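Long-range contacts in cellulose hydrolase (Bacillus licheniformis, PDB 4YZT), which hydrolyses internal beta-1,4-glucosidic bonds of cellulose as a tri-modular family 5 endoglucanase, seen here with a cello-oligosaccharide bound: residues Phe148-Glu153 with Gly186-Arg192; Met171-Asn175 with His208-Pro212; Lys462-Val466 with Asp493-Lys497; Asp500-Lys504 with Thr516-Glu520. All coordinates share one frame; numbering follows the deposited sequence.

Contact 1. Residues Phe148-Glu153 with Gly186-Arg192; sequences FKNKSE and GGKNGQR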
loop_
_atom_site.group_PDB
_atom_site.type_symbol
_atom_site.label_atom_id
_atom_site.label_comp_id
_atom_site.label_asym_id
_atom_site.label_seq_id
_atom_site.Cartn_x
_atom_site.Cartn_y
_atom_site.Cartn_z
ATOM N N PHE A 148 6.029 23.521 -16.750
ATOM C CA PHE A 148 5.775 22.232 -17.390
ATOM C C PHE A 148 4.814 22.338 -18.580
ATOM O O PHE A 148 4.338 21.330 -19.096
ATOM C CB PHE A 148 5.239 21.245 -16.338
ATOM C CG PHE A 148 6.277 20.845 -15.318
ATOM C CD1 PHE A 148 7.098 19.744 -15.548
ATOM C CD2 PHE A 148 6.448 21.577 -14.146
ATOM C CE1 PHE A 148 8.073 19.360 -14.609
ATOM C CE2 PHE A 148 7.417 21.204 -13.206
ATOM C CZ PHE A 148 8.237 20.095 -13.447
ATOM N N LYS A 149 4.563 23.566 -19.019
ATOM C CA LYS A 149 3.613 23.848 -20.101
ATOM C C LYS A 149 3.863 23.060 -21.403
ATOM O O LYS A 149 2.920 22.618 -22.070
ATOM C CB LYS A 149 3.636 25.348 -20.401
ATOM C CG LYS A 149 2.819 25.752 -21.623
ATOM C CD LYS A 149 2.796 27.266 -21.817
ATOM C CE LYS A 149 2.089 27.628 -23.117
ATOM N NZ LYS A 149 1.966 29.107 -23.322
ATOM N N ASN A 150 5.135 22.875 -21.747
ATOM C CA ASN A 150 5.517 22.337 -23.046
ATOM C C ASN A 150 5.870 20.864 -23.042
ATOM O O ASN A 150 6.305 20.320 -24.070
ATOM C CB ASN A 150 6.690 23.143 -23.589
ATOM C CG ASN A 150 6.316 24.580 -23.821
ATOM O OD1 ASN A 150 5.265 24.867 -24.401
ATOM N ND2 ASN A 150 7.145 25.498 -23.336
ATOM N N LYS A 151 5.692 20.221 -21.886
ATOM C CA LYS A 151 5.916 18.791 -21.757
ATOM C C LYS A 151 4.868 17.994 -22.527
ATOM O O LYS A 151 3.747 18.473 -22.745
ATOM C CB LYS A 151 5.902 18.384 -20.288
ATOM C CG LYS A 151 6.941 19.121 -19.429
ATOM C CD LYS A 151 8.378 18.798 -19.885
ATOM C CE LYS A 151 9.391 19.573 -19.025
ATOM N NZ LYS A 151 10.820 19.336 -19.420
ATOM N N SER A 152 5.209 16.773 -22.922
ATOM C CA SER A 152 4.278 15.983 -23.718
ATOM C C SER A 152 2.986 15.691 -22.949
ATOM O O SER A 152 2.908 15.862 -21.712
ATOM C CB SER A 152 4.923 14.677 -24.176
ATOM O OG SER A 152 4.522 13.572 -23.376
ATOM N N GLU A 153 1.982 15.242 -23.698
ATOM C CA GLU A 153 0.650 14.963 -23.166
ATOM C C GLU A 153 0.631 13.767 -22.208
ATOM O O GLU A 153 -0.409 13.468 -21.609
ATOM C CB GLU A 153 -0.329 14.716 -24.324
ATOM C CG GLU A 153 0.019 13.463 -25.141
ATOM C CD GLU A 153 -0.709 13.375 -26.485
ATOM O OE1 GLU A 153 -1.955 13.260 -26.500
ATOM O OE2 GLU A 153 -0.026 13.420 -27.530
ATOM N N GLY A 186 -2.243 28.418 -21.581
ATOM C CA GLY A 186 -2.318 28.094 -23.000
ATOM C C GLY A 186 -1.353 27.031 -23.510
ATOM O O GLY A 186 -0.803 26.253 -22.737
ATOM N N GLY A 187 -1.140 27.005 -24.827
ATOM C CA GLY A 187 -0.316 25.968 -25.438
ATOM C C GLY A 187 -0.837 24.576 -25.101
ATOM O O GLY A 187 -2.046 24.352 -25.118
ATOM N N LYS A 188 0.059 23.644 -24.783
ATOM C CA LYS A 188 -0.362 22.281 -24.456
ATOM C C LYS A 188 -1.151 22.191 -23.138
ATOM O O LYS A 188 -1.877 21.217 -22.918
ATOM C CB LYS A 188 0.847 21.338 -24.409
ATOM C CG LYS A 188 1.484 21.111 -25.788
ATOM C CD LYS A 188 2.637 20.103 -25.740
ATOM C CE LYS A 188 2.147 18.682 -25.456
ATOM N NZ LYS A 188 1.688 17.965 -26.686
ATOM N N ASN A 189 -1.026 23.199 -22.273
ATOM C CA ASN A 189 -1.815 23.228 -21.043
ATOM C C ASN A 189 -3.292 23.463 -21.349
ATOM O O ASN A 189 -4.153 23.278 -20.489
ATOM C CB ASN A 189 -1.299 24.302 -20.082
ATOM C CG ASN A 189 -0.053 23.863 -19.341
ATOM O OD1 ASN A 189 0.342 22.705 -19.427
ATOM N ND2 ASN A 189 0.554 24.777 -18.587
ATOM N N GLY A 190 -3.580 23.874 -22.582
ATOM C CA GLY A 190 -4.957 24.031 -23.016
ATOM C C GLY A 190 -5.679 22.697 -23.073
ATOM O O GLY A 190 -6.890 22.624 -22.847
ATOM N N GLN A 191 -4.935 21.633 -23.356
ATOM C CA GLN A 191 -5.543 20.317 -23.494
ATOM C C GLN A 191 -4.999 19.279 -22.520
ATOM O O GLN A 191 -5.435 18.121 -22.534
ATOM C CB GLN A 191 -5.359 19.806 -24.927
ATOM C CG GLN A 191 -6.025 20.684 -25.979
ATOM C CD GLN A 191 -7.535 20.707 -25.828
ATOM O OE1 GLN A 191 -8.166 19.672 -25.585
ATOM N NE2 GLN A 191 -8.125 21.888 -25.966
ATOM N N ARG A 192 -4.059 19.675 -21.666
ATOM C CA ARG A 192 -3.451 18.714 -20.750
ATOM C C ARG A 192 -4.500 18.106 -19.820
ATOM O O ARG A 192 -5.428 18.794 -19.386
ATOM C CB ARG A 192 -2.333 19.370 -19.937
ATOM C CG ARG A 192 -1.526 18.372 -19.112
ATOM C CD ARG A 192 -0.323 19.020 -18.443
ATOM N NE ARG A 192 0.470 19.766 -19.401
ATOM C CZ ARG A 192 1.316 19.218 -20.272
ATOM N NH1 ARG A 192 1.477 17.904 -20.319
ATOM N NH2 ARG A 192 1.987 19.991 -21.108
HETATM O O HOH W 1 2.740 24.248 -25.195
HETATM O O HOH W 2 2.241 15.204 -26.551
#
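Arg-192 lays its guanidinium group against the backbone of Phe-148 to Glu-153, meeting three carbonyl oxygens edge-on. Arg-192 NH2 donates to Lys-151 O at 2.8 Å, nearly straight (167°). Arg-192 NH2 also gives a more bent bond to Lys-149 O at 2.9 Å. Arg-192 NH1 reaches Ser-152 O at 2.9 Å and, beyond the segments, Leu-155 O. The three oxygens of 148-153 lie close to the guanidinium plane, and Asn-189 OD1 takes the Arg-192 NE hydrogen at 2.9 Å, so the group is held against rotation. Asn-189 ND2 in turn binds Thr-185 and Ala-145. The extended chain of Lys-149 runs over Gly-186, its CE standing 3.2 Å from Gly-186 O, while NZ bonds to Thr-185 O. Lys-188 bends at chi3 to lay its CE against Lys-151 O (3.2 Å) and at chi4 to turn NZ to a water shared with Glu-153. In this TIM barrel the contact joins the loops leading into neighbouring strands 155-158 and 194-196. A leucine in place of Arg-192 would probably leave the carbonyls of Lys-149, Lys-151 and Ser-152, and Asn-189 OD1, without this donor. One guanidinium, gripped at all three nitrogens, thus satisfies several carbonyls and fixes the loop's course.

Contact 2. Residues Met171-Asn175 with His208-Pro212; sequences MNLLN and HSFEP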
loop_
_atom_site.group_PDB
_atom_site.type_symbol
_atom_site.label_atom_id
_atom_site.label_comp_id
_atom_site.label_asym_id
_atom_site.label_seq_id
_atom_site.Cartn_x
_atom_site.Cartn_y
_atom_site.Cartn_z
ATOM N N MET A 171 -13.907 23.516 -2.023
ATOM C CA MET A 171 -13.213 22.512 -2.812
ATOM C C MET A 171 -13.552 22.664 -4.290
ATOM O O MET A 171 -12.676 22.650 -5.154
ATOM C CB MET A 171 -13.588 21.110 -2.347
ATOM C CG MET A 171 -13.003 20.028 -3.232
ATOM S SD MET A 171 -11.300 19.626 -2.790
ATOM C CE MET A 171 -10.409 20.095 -4.256
ATOM N N ASN A 172 -14.837 22.804 -4.578
ATOM C CA ASN A 172 -15.255 22.959 -5.961
ATOM C C ASN A 172 -14.753 24.277 -6.560
ATOM O O ASN A 172 -14.354 24.319 -7.728
ATOM C CB ASN A 172 -16.775 22.829 -6.065
ATOM C CG ASN A 172 -17.249 21.386 -5.859
ATOM O OD1 ASN A 172 -16.566 20.422 -6.244
ATOM N ND2 ASN A 172 -18.417 21.232 -5.247
ATOM N N LEU A 173 -14.731 25.337 -5.751
ATOM C CA LEU A 173 -14.148 26.608 -6.170
ATOM C C LEU A 173 -12.662 26.447 -6.457
ATOM O O LEU A 173 -12.151 26.978 -7.442
ATOM C CB LEU A 173 -14.348 27.696 -5.101
ATOM C CG LEU A 173 -13.607 29.024 -5.326
ATOM C CD1 LEU A 173 -14.092 29.693 -6.597
ATOM C CD2 LEU A 173 -13.759 29.983 -4.140
ATOM N N LEU A 174 -11.973 25.722 -5.582
ATOM C CA LEU A 174 -10.532 25.580 -5.690
ATOM C C LEU A 174 -10.216 24.848 -6.986
ATOM O O LEU A 174 -9.327 25.256 -7.723
ATOM C CB LEU A 174 -9.964 24.835 -4.479
ATOM C CG LEU A 174 -8.458 24.574 -4.352
ATOM C CD1 LEU A 174 -8.116 24.281 -2.886
ATOM C CD2 LEU A 174 -8.018 23.405 -5.218
ATOM N N ASN A 175 -10.946 23.769 -7.257
ATOM C CA ASN A 175 -10.738 23.012 -8.497
ATOM C C ASN A 175 -10.923 23.877 -9.735
ATOM O O ASN A 175 -10.104 23.830 -10.664
ATOM C CB ASN A 175 -11.687 21.811 -8.570
ATOM C CG ASN A 175 -11.253 20.673 -7.675
ATOM O OD1 ASN A 175 -10.099 20.617 -7.246
ATOM N ND2 ASN A 175 -12.168 19.742 -7.404
ATOM N N HIS A 208 -20.974 12.564 -3.827
ATOM C CA HIS A 208 -22.067 13.296 -3.174
ATOM C C HIS A 208 -21.886 14.796 -2.983
ATOM O O HIS A 208 -22.872 15.508 -2.794
ATOM C CB HIS A 208 -22.348 12.675 -1.804
ATOM C CG HIS A 208 -22.683 11.219 -1.867
ATOM N ND1 HIS A 208 -23.713 10.726 -2.639
ATOM C CD2 HIS A 208 -22.120 10.150 -1.260
ATOM C CE1 HIS A 208 -23.765 9.412 -2.511
ATOM N NE2 HIS A 208 -22.809 9.038 -1.677
ATOM N N SER A 209 -20.651 15.285 -3.004
ATOM C CA SER A 209 -20.406 16.700 -2.725
ATOM C C SER A 209 -19.648 17.376 -3.863
ATOM O O SER A 209 -19.699 18.595 -4.059
ATOM C CB SER A 209 -19.628 16.842 -1.419
ATOM O OG SER A 209 -20.168 15.981 -0.428
ATOM N N PHE A 210 -18.950 16.557 -4.618
ATOM C CA PHE A 210 -18.152 17.005 -5.742
ATOM C C PHE A 210 -19.027 17.395 -6.923
ATOM O O PHE A 210 -20.069 16.783 -7.155
ATOM C CB PHE A 210 -17.195 15.878 -6.118
ATOM C CG PHE A 210 -16.409 16.108 -7.369
ATOM C CD1 PHE A 210 -15.250 16.866 -7.347
ATOM C CD2 PHE A 210 -16.787 15.506 -8.557
ATOM C CE1 PHE A 210 -14.499 17.041 -8.496
ATOM C CE2 PHE A 210 -16.036 15.685 -9.714
ATOM C CZ PHE A 210 -14.893 16.449 -9.679
ATOM N N GLU A 211 -18.612 18.417 -7.665
ATOM C CA GLU A 211 -19.189 18.662 -8.985
ATOM C C GLU A 211 -18.059 18.876 -9.986
ATOM O O GLU A 211 -17.132 19.641 -9.721
ATOM C CB GLU A 211 -20.144 19.860 -8.974
ATOM C CG GLU A 211 -21.460 19.592 -8.256
ATOM C CD GLU A 211 -22.229 18.402 -8.838
ATOM O OE1 GLU A 211 -22.334 18.295 -10.079
ATOM O OE2 GLU A 211 -22.725 17.567 -8.051
ATOM N N PRO A 212 -18.128 18.187 -11.136
ATOM C CA PRO A 212 -17.065 18.280 -12.145
ATOM C C PRO A 212 -16.926 19.695 -12.699
ATOM O O PRO A 212 -17.938 20.330 -13.012
ATOM C CB PRO A 212 -17.531 17.320 -13.253
ATOM C CG PRO A 212 -18.639 16.517 -12.667
ATOM C CD PRO A 212 -19.258 17.366 -11.599
HETATM O O HOH W 3 -14.693 20.213 -8.430
#
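Asn-172 and, behind it, Phe-210 carry most of the surface buried where helix 168-184 of the TIM barrel meets the loop that leads from helix 203-208 to strand 218-224. The amide of Asn-172 works like a peptide group toward this loop, giving and taking one bond each. Its ND2 donates to Ser-209 O at 3.2 Å, lying in the plane of that carbonyl and along a fairly straight line (161°). Its OD1 accepts the backbone N-H of Glu-211, also at 3.2 Å; this bond is straight at the hydrogen, but the donor sits above the amide plane. With CG turned anti to the carbonyl carbon (chi1 -72°), the amide spans the two bonds on either side of Phe-210. An alanine here would probably leave Ser-209 O and the N-H of Glu-211 without their side-chain mate and free the loop to shift from the helix. One turn further along, Asn-175 ND2 packs at the ring edge, in the ring plane and 3.7 Å from Phe-210 CE1, the amide and ring planes 67° apart; this ND2 is hydrogen-bonded to Gly-197 O just past strand 194-196. Both Asn-175 and Phe-210 pack on Val-196 of that strand, which places the contact on the outer side of the barrel wall. A water ties the polar ends together, accepting from Asn-175 ND2 and donating to Asn-172 OD1 and to Glu-211 O, the last at 2.8 Å.

Contact 3. Residues Lys462-Val466 with Asp493-Lys497; sequences KLATV and DFYEK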
loop_
_atom_site.group_PDB
_atom_site.type_symbol
_atom_site.label_atom_id
_atom_site.label_comp_id
_atom_site.label_asym_id
_atom_site.label_seq_id
_atom_site.Cartn_x
_atom_site.Cartn_y
_atom_site.Cartn_z
ATOM N N LYS A 462 6.435 -16.164 12.789
ATOM C CA LYS A 462 6.412 -14.759 12.395
ATOM C C LYS A 462 5.372 -14.009 13.196
ATOM O O LYS A 462 4.309 -14.553 13.520
ATOM C CB LYS A 462 6.110 -14.602 10.898
ATOM C CG LYS A 462 6.999 -15.415 9.973
ATOM C CD LYS A 462 6.400 -15.457 8.580
ATOM C CE LYS A 462 7.317 -16.168 7.595
ATOM N NZ LYS A 462 6.713 -16.173 6.233
ATOM N N LEU A 463 5.655 -12.752 13.503
ATOM C CA LEU A 463 4.699 -11.945 14.259
ATOM C C LEU A 463 3.450 -11.638 13.424
ATOM O O LEU A 463 3.554 -11.246 12.255
ATOM C CB LEU A 463 5.345 -10.643 14.719
ATOM C CG LEU A 463 4.453 -9.702 15.532
ATOM C CD1 LEU A 463 3.998 -10.368 16.834
ATOM C CD2 LEU A 463 5.215 -8.415 15.797
ATOM N N ALA A 464 2.278 -11.837 14.026
ATOM C CA ALA A 464 1.006 -11.561 13.365
ATOM C C ALA A 464 0.319 -10.316 13.932
ATOM O O ALA A 464 0.021 -9.363 13.199
ATOM C CB ALA A 464 0.096 -12.759 13.493
ATOM N N THR A 465 0.064 -10.333 15.241
ATOM C CA THR A 465 -0.522 -9.181 15.918
ATOM C C THR A 465 -0.220 -9.266 17.423
ATOM O O THR A 465 0.395 -10.225 17.888
ATOM C CB THR A 465 -2.053 -9.090 15.661
ATOM O OG1 THR A 465 -2.573 -7.883 16.245
ATOM C CG2 THR A 465 -2.774 -10.278 16.254
ATOM N N VAL A 466 -0.625 -8.255 18.180
ATOM C CA VAL A 466 -0.378 -8.238 19.616
ATOM C C VAL A 466 -1.617 -7.692 20.331
ATOM O O VAL A 466 -2.223 -6.749 19.841
ATOM C CB VAL A 466 0.839 -7.345 19.993
ATOM C CG1 VAL A 466 1.216 -7.550 21.469
ATOM C CG2 VAL A 466 2.029 -7.613 19.089
ATOM N N ASP A 493 2.192 0.744 17.576
ATOM C CA ASP A 493 2.214 0.073 18.879
ATOM C C ASP A 493 3.243 -1.051 18.988
ATOM O O ASP A 493 3.739 -1.335 20.079
ATOM C CB ASP A 493 0.844 -0.517 19.206
ATOM C CG ASP A 493 -0.227 0.538 19.369
ATOM O OD1 ASP A 493 0.110 1.670 19.773
ATOM O OD2 ASP A 493 -1.406 0.211 19.125
ATOM N N PHE A 494 3.533 -1.736 17.881
ATOM C CA PHE A 494 4.444 -2.880 17.967
ATOM C C PHE A 494 5.150 -3.159 16.658
ATOM O O PHE A 494 4.706 -2.737 15.593
ATOM C CB PHE A 494 3.698 -4.155 18.418
ATOM C CG PHE A 494 2.665 -4.660 17.421
ATOM C CD1 PHE A 494 3.048 -5.452 16.332
ATOM C CD2 PHE A 494 1.322 -4.354 17.577
ATOM C CE1 PHE A 494 2.112 -5.912 15.417
ATOM C CE2 PHE A 494 0.373 -4.819 16.667
ATOM C CZ PHE A 494 0.773 -5.605 15.584
ATOM N N TYR A 495 6.247 -3.896 16.743
ATOM C CA TYR A 495 6.905 -4.390 15.535
ATOM C C TYR A 495 7.842 -5.540 15.852
ATOM O O TYR A 495 8.173 -5.797 17.020
ATOM C CB TYR A 495 7.673 -3.267 14.813
ATOM C CG TYR A 495 8.729 -2.552 15.636
ATOM C CD1 TYR A 495 8.388 -1.543 16.537
ATOM C CD2 TYR A 495 10.078 -2.865 15.488
ATOM C CE1 TYR A 495 9.371 -0.877 17.282
ATOM C CE2 TYR A 495 11.070 -2.205 16.237
ATOM C CZ TYR A 495 10.705 -1.213 17.125
ATOM O OH TYR A 495 11.681 -0.556 17.854
ATOM N N GLU A 496 8.224 -6.248 14.793
ATOM C CA GLU A 496 9.291 -7.237 14.829
ATOM C C GLU A 496 10.491 -6.689 14.066
ATOM O O GLU A 496 10.332 -6.094 12.999
ATOM C CB GLU A 496 8.831 -8.566 14.215
ATOM C CG GLU A 496 9.942 -9.615 14.104
ATOM C CD GLU A 496 9.528 -10.883 13.349
ATOM O OE1 GLU A 496 10.428 -11.717 13.077
ATOM O OE2 GLU A 496 8.326 -11.056 13.031
ATOM N N LYS A 497 11.693 -6.875 14.603
ATOM C CA LYS A 497 12.893 -6.492 13.861
ATOM C C LYS A 497 14.049 -7.426 14.169
ATOM O O LYS A 497 14.394 -7.642 15.334
ATOM C CB LYS A 497 13.302 -5.047 14.166
ATOM C CG LYS A 497 14.464 -4.568 13.298
ATOM C CD LYS A 497 14.835 -3.133 13.573
ATOM C CE LYS A 497 15.981 -2.691 12.674
ATOM N NZ LYS A 497 15.613 -2.618 11.219
#
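Val-466 sets its CG2 methyl over one face of the Phe-494 ring, 3.6 Å from the centroid and 17° off the normal, a close CH-pi contact displaced toward the CG side of the ring. Leu-463 comes to the same ring obliquely, its CD2 lying 3.7 Å from Phe-494 CD1, and the far end of the ring, at CZ, rests 3.8 Å from Thr-465 CA. Val-466 N, buried beside the ring, has no partner in the model. The CB of Phe-494 points to the facing strand, and chi1 of 66°, with CG between the backbone N and the carbonyl carbon, turns the ring so that its face meets Val-466. At the other end the extended chain of Glu-496 crosses to the facing backbone, where its OE2 accepts the N-H of Leu-463 at 3.2 Å, from the syn side of the carboxylate though 31° out of its plane, and also lies against Leu-463 CB.

The two strands run antiparallel but belong to different sheets that face each other in a beta-sandwich, and the axes of 462-466 and 494-497 approach to 7.9 Å: 462-470 edges one sheet beside 515-522, and 494-497 edges the other beside 500-503. A classic beta bulge at Ala-464 and Thr-465, both facing Glu-520, interrupts the pairing with 515-522. Farther out, Phe-519 touches both Leu-463 and Val-466. Tyr-495, on the reverse side of its strand, stacks with Tyr-502 and bonds through its OH to Asp-451. Asn-278 and Asn-233 of the catalytic domain donate to Leu-463 O and Ala-464 O, tying the sandwich to that domain.

Contact 4. Residues Asp500-Lys504 with Thr516-Glu520; sequences DLYLK and TFTFE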
loop_
_atom_site.group_PDB
_atom_site.type_symbol
_atom_site.label_atom_id
_atom_site.label_comp_id
_atom_site.label_asym_id
_atom_site.label_seq_id
_atom_site.Cartn_x
_atom_site.Cartn_y
_atom_site.Cartn_z
ATOM N N ASP A 500 13.596 -10.124 16.900
ATOM C CA ASP A 500 13.158 -9.702 18.226
ATOM C C ASP A 500 11.806 -8.969 18.177
ATOM O O ASP A 500 11.422 -8.394 17.157
ATOM C CB ASP A 500 14.220 -8.798 18.868
ATOM C CG ASP A 500 15.578 -9.476 18.975
ATOM O OD1 ASP A 500 15.640 -10.656 19.379
ATOM O OD2 ASP A 500 16.589 -8.827 18.647
ATOM N N LEU A 501 11.086 -9.012 19.289
ATOM C CA LEU A 501 9.791 -8.371 19.404
ATOM C C LEU A 501 9.919 -7.040 20.136
ATOM O O LEU A 501 10.733 -6.911 21.057
ATOM C CB LEU A 501 8.818 -9.292 20.144
ATOM C CG LEU A 501 8.669 -10.697 19.554
ATOM C CD1 LEU A 501 7.947 -11.625 20.516
ATOM C CD2 LEU A 501 7.931 -10.641 18.210
ATOM N N TYR A 502 9.097 -6.064 19.751
ATOM C CA TYR A 502 9.177 -4.725 20.329
ATOM C C TYR A 502 7.796 -4.177 20.656
ATOM O O TYR A 502 6.868 -4.311 19.859
ATOM C CB TYR A 502 9.875 -3.760 19.365
ATOM C CG TYR A 502 11.365 -4.001 19.175
ATOM C CD1 TYR A 502 12.298 -3.282 19.909
ATOM C CD2 TYR A 502 11.829 -4.926 18.240
ATOM C CE1 TYR A 502 13.665 -3.491 19.734
ATOM C CE2 TYR A 502 13.182 -5.149 18.062
ATOM C CZ TYR A 502 14.095 -4.423 18.807
ATOM O OH TYR A 502 15.445 -4.631 18.643
ATOM N N LEU A 503 7.670 -3.570 21.834
ATOM C CA LEU A 503 6.539 -2.711 22.151
ATOM C C LEU A 503 6.970 -1.255 22.076
ATOM O O LEU A 503 7.976 -0.855 22.680
ATOM C CB LEU A 503 5.986 -2.998 23.547
ATOM C CG LEU A 503 5.236 -4.311 23.731
ATOM C CD1 LEU A 503 4.911 -4.491 25.195
ATOM C CD2 LEU A 503 3.955 -4.289 22.892
ATOM N N LYS A 504 6.200 -0.462 21.350
ATOM C CA LYS A 504 6.535 0.938 21.162
ATOM C C LYS A 504 6.390 1.733 22.459
ATOM O O LYS A 504 5.555 1.423 23.310
ATOM C CB LYS A 504 5.663 1.547 20.056
ATOM C CG LYS A 504 5.976 0.998 18.673
ATOM C CD LYS A 504 7.138 1.718 18.013
ATOM C CE LYS A 504 6.726 3.100 17.574
ATOM N NZ LYS A 504 7.541 3.594 16.436
ATOM N N THR A 516 -0.417 -7.796 30.767
ATOM C CA THR A 516 0.011 -8.977 30.041
ATOM C C THR A 516 -0.171 -8.733 28.548
ATOM O O THR A 516 -1.260 -8.358 28.108
ATOM C CB THR A 516 -0.788 -10.230 30.475
ATOM O OG1 THR A 516 -0.553 -10.493 31.865
ATOM C CG2 THR A 516 -0.379 -11.448 29.653
ATOM N N PHE A 517 0.902 -8.924 27.784
ATOM C CA PHE A 517 0.857 -8.794 26.332
ATOM C C PHE A 517 0.969 -10.153 25.671
ATOM O O PHE A 517 1.807 -10.969 26.056
ATOM C CB PHE A 517 1.968 -7.875 25.831
ATOM C CG PHE A 517 1.800 -6.455 26.267
ATOM C CD1 PHE A 517 1.152 -5.547 25.453
ATOM C CD2 PHE A 517 2.272 -6.038 27.505
ATOM C CE1 PHE A 517 0.969 -4.228 25.878
ATOM C CE2 PHE A 517 2.110 -4.735 27.927
ATOM C CZ PHE A 517 1.452 -3.829 27.113
ATOM N N THR A 518 0.104 -10.399 24.698
ATOM C CA THR A 518 0.137 -11.650 23.958
ATOM C C THR A 518 0.578 -11.384 22.527
ATOM O O THR A 518 -0.149 -10.750 21.747
ATOM C CB THR A 518 -1.234 -12.358 23.963
ATOM O OG1 THR A 518 -1.661 -12.605 25.314
ATOM C CG2 THR A 518 -1.154 -13.684 23.207
ATOM N N PHE A 519 1.776 -11.859 22.193
ATOM C CA PHE A 519 2.305 -11.735 20.842
ATOM C C PHE A 519 1.834 -12.931 20.023
ATOM O O PHE A 519 2.383 -14.022 20.150
ATOM C CB PHE A 519 3.839 -11.639 20.857
ATOM C CG PHE A 519 4.352 -10.350 21.430
ATOM C CD1 PHE A 519 4.448 -10.180 22.801
ATOM C CD2 PHE A 519 4.715 -9.301 20.598
ATOM C CE1 PHE A 519 4.900 -8.983 23.341
ATOM C CE2 PHE A 519 5.171 -8.109 21.121
ATOM C CZ PHE A 519 5.264 -7.947 22.506
ATOM N N GLU A 520 0.800 -12.726 19.201
ATOM C CA GLU A 520 0.232 -13.813 18.412
ATOM C C GLU A 520 1.038 -13.963 17.130
ATOM O O GLU A 520 1.335 -12.985 16.438
ATOM C CB GLU A 520 -1.253 -13.566 18.114
ATOM C CG GLU A 520 -2.120 -13.447 19.351
ATOM C CD GLU A 520 -3.604 -13.229 19.052
ATOM O OE1 GLU A 520 -4.005 -13.170 17.866
ATOM O OE2 GLU A 520 -4.378 -13.116 20.024
#
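Leu-503 wedges its branches against Phe-517 and Phe-519, dividing them between the two rings. From CB, the chain leads to CG, anti to the carbonyl carbon (chi1 -71°), and CG meets the edge of the Phe-519 ring, 3.8 Å from CZ. Beyond it the two methyls part. CD1 sits squarely over the centre of the Phe-517 ring, 3.7 Å from the centroid and just 5° off the normal, so that all six ring carbons lie at nearly equal distances from it. CD2 stays between the rings, 3.9 Å from Phe-519 CZ and 4.0 Å from Phe-517 CD1.

Two residues back, Leu-501 treats Phe-519 differently. Its CD1 comes over a face of that ring, 4.2 Å from the centroid, and is closest to CG, while its CB lies near CE2. Phe-519 is therefore met over a face by one leucine and at its edge by the other.

The strands come from the two opposed sheets of a beta-sandwich: 500-503 lies beside 452-457 and 494-497, and 515-522 between 527-535 and 462-470. The axes of 500-503 and 516-520 approach to 10.0 Å at 135°, and alternate residues point toward the other sheet. Neighbouring side chains extend the core, with Leu-488 touching both Leu-503 and Phe-517, and Ile-454 and Val-530 lying on Phe-519. Between these strands the side chains meet by apolar and CH-pi contact, so the strength of the attachment depends on how closely methyls and rings fit.

How the contacts relate
Contacts 1 and 2 belong to the catalytic TIM barrel and contacts 3 and 4 to the C-terminal beta-sandwich, on opposite sides of the chain's centre. Contact 4 is buried, whereas contacts 1, 2 and 3 are only partly so. In the barrel both contacts are polar: side-chain amides or a guanidinium bind loop backbone, with waters filling in. They share the helix 168-184 region, contact 2 on the helix and contact 1 in the loop after it, yet their nearest atoms are about 11 Å apart. Contacts 3 and 4 lie with centres about 6 Å apart and join the same two sheets. The side-chain packing of contact 4 is apolar; contact 3, between edge strands, adds a carboxylate-to-backbone bond.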